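Local coordinates for argininosuccinate lyase (Chelativorans sp., PDB 6RXA), which acts as an EDDS lyase, a C-N lyase of the aspartase/fumarase superfamily, and by its family probably splits argininosuccinate into fumarate and arginine, at residues E21-E24 against L25-F28. The protein carries 2 engineered substitutions. Residues are numbered along the deposited sequence; the frame is centred on the assembly and turned at random.
Sequences EFQE and LYDF. With FMT (formic acid), chain D.
With CG anti to the backbone N (chi1 -176°), the Phe22 ring projects from the side of the helix, and Tyr26, one turn later, leans back to meet it because its CG stands anti to its own carbonyl carbon. The two rings form an offset edge-to-face pair, their planes 72° apart and their centroids separated by 5.4 Å; the Tyr26 edge faces Phe22, with Tyr26 CE1 3.5 Å from Phe22 CE1. The same edge of Tyr26 meets the carbonyl oxygen of Phe22 in the ring plane, Tyr26 CD1 lying 3.5 Å from Phe22 O. Beyond the pair, Tyr26 OH donates a 3.0 Å hydrogen bond to O2 of a formate, which is also held by Arg112 of a second subunit.

Beside the rings, the Gln23 chain bends at chi2 and brings its amide to Asp27. Gln23 NE2 gives Asp27 OD1 a fairly straight 2.9 Å hydrogen bond, the acceptor lying nearly in the amide plane but the donor 36° out of the carboxylate plane. Leu25 N, Tyr26 N and Asp27 N each bond to a carbonyl three residues back, Tyr26 N reaching Gln23 O at 2.9 Å, and Phe28 N makes a weak bond to Glu24 O, four residues back.

Tyr26 is a fumarate-binding residue of this enzyme, though no fumarate is bound to this chain here, and Arg294, another such residue, makes a cation-pi contact with its ring. Phe22 and Tyr26 touch the engineered Met290 at the start of helix 290-301, while Leu25 and Phe28 pack on alanines of helix 329-348, so that helix 20-31 packs against both.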
loop_
_atom_site.group_PDB
_atom_site.type_symbol
_atom_site.label_atom_id
_atom_site.label_comp_id
_atom_site.label_asym_id
_atom_site.label_seq_id
_atom_site.Cartn_x
_atom_site.Cartn_y
_atom_site.Cartn_z
ATOM N N GLU A 21 -28.679 4.857 9.611
ATOM C CA GLU A 21 -27.348 4.299 9.431
ATOM C C GLU A 21 -26.861 4.466 7.996
ATOM O O GLU A 21 -25.658 4.650 7.754
ATOM C CB GLU A 21 -27.359 2.819 9.808
ATOM C CG GLU A 21 -27.838 2.519 11.212
ATOM C CD GLU A 21 -29.313 2.177 11.279
ATOM O OE1 GLU A 21 -30.116 2.692 10.460
ATOM O OE2 GLU A 21 -29.679 1.385 12.169
ATOM N N PHE A 22 -27.782 4.409 7.035
ATOM C CA PHE A 22 -27.453 4.633 5.634
ATOM C C PHE A 22 -27.094 6.090 5.419
ATOM O O PHE A 22 -26.096 6.403 4.767
ATOM C CB PHE A 22 -28.670 4.198 4.812
ATOM C CG PHE A 22 -28.499 4.270 3.313
ATOM C CD1 PHE A 22 -27.258 4.192 2.699
ATOM C CD2 PHE A 22 -29.624 4.413 2.510
ATOM C CE1 PHE A 22 -27.159 4.256 1.300
ATOM C CE2 PHE A 22 -29.523 4.483 1.122
ATOM C CZ PHE A 22 -28.283 4.402 0.525
ATOM N N GLN A 23 -27.868 6.996 6.009
ATOM C CA GLN A 23 -27.561 8.413 5.894
ATOM C C GLN A 23 -26.183 8.741 6.463
ATOM O O GLN A 23 -25.517 9.649 5.961
ATOM C CB GLN A 23 -28.669 9.219 6.568
ATOM C CG GLN A 23 -28.494 10.735 6.467
ATOM C CD GLN A 23 -28.630 11.242 5.042
ATOM O OE1 GLN A 23 -29.567 10.885 4.328
ATOM N NE2 GLN A 23 -27.670 12.054 4.613
ATOM N N GLU A 24 -25.727 8.012 7.489
ATOM C CA GLU A 24 -24.408 8.284 8.061
ATOM C C GLU A 24 -23.307 8.214 7.004
ATOM O O GLU A 24 -22.325 8.963 7.068
ATOM C CB GLU A 24 -24.102 7.315 9.207
ATOM C CG GLU A 24 -25.031 7.411 10.414
ATOM C CD GLU A 24 -24.683 6.405 11.511
ATOM O OE1 GLU A 24 -23.475 6.198 11.747
ATOM O OE2 GLU A 24 -25.627 5.829 12.127
ATOM N N LEU A 25 -23.439 7.311 6.032
ATOM C CA LEU A 25 -22.437 7.186 4.982
ATOM C C LEU A 25 -22.327 8.437 4.121
ATOM O O LEU A 25 -21.277 8.659 3.505
ATOM C CB LEU A 25 -22.756 5.979 4.094
ATOM C CG LEU A 25 -22.478 4.614 4.718
ATOM C CD1 LEU A 25 -23.204 3.521 3.943
ATOM C CD2 LEU A 25 -20.979 4.320 4.811
ATOM N N TYR A 26 -23.381 9.234 4.047
ATOM C CA TYR A 26 -23.361 10.456 3.260
ATOM C C TYR A 26 -22.891 11.655 4.060
ATOM O O TYR A 26 -22.529 12.678 3.463
ATOM C CB TYR A 26 -24.765 10.741 2.721
ATOM C CG TYR A 26 -25.214 9.757 1.673
ATOM C CD1 TYR A 26 -25.756 8.539 2.032
ATOM C CD2 TYR A 26 -25.077 10.044 0.324
ATOM C CE1 TYR A 26 -26.143 7.620 1.080
ATOM C CE2 TYR A 26 -25.477 9.138 -0.642
ATOM C CZ TYR A 26 -26.009 7.929 -0.254
ATOM O OH TYR A 26 -26.408 7.012 -1.198
ATOM N N ASP A 27 -22.896 11.554 5.386
ATOM C CA ASP A 27 -22.687 12.715 6.243
ATOM C C ASP A 27 -21.277 12.817 6.818
ATOM O O ASP A 27 -20.850 13.927 7.165
ATOM C CB ASP A 27 -23.672 12.692 7.425
ATOM C CG ASP A 27 -25.131 12.924 7.015
ATOM O OD1 ASP A 27 -25.388 13.308 5.863
ATOM O OD2 ASP A 27 -26.016 12.708 7.865
ATOM N N PHE A 28 -20.542 11.704 6.936
ATOM C CA PHE A 28 -19.324 11.737 7.745
ATOM C C PHE A 28 -18.236 12.614 7.129
ATOM O O PHE A 28 -17.447 13.222 7.864
ATOM C CB PHE A 28 -18.808 10.311 8.047
ATOM C CG PHE A 28 -18.203 9.599 6.859
ATOM C CD1 PHE A 28 -16.897 9.847 6.462
ATOM C CD2 PHE A 28 -18.945 8.652 6.165
ATOM C CE1 PHE A 28 -16.357 9.196 5.381
ATOM C CE2 PHE A 28 -18.409 7.998 5.080
ATOM C CZ PHE A 28 -17.121 8.264 4.693
HETATM C C FMT D . -28.559 7.965 -3.839
HETATM O O1 FMT D . -29.204 8.203 -4.865
HETATM O O2 FMT D . -27.447 8.456 -3.635
#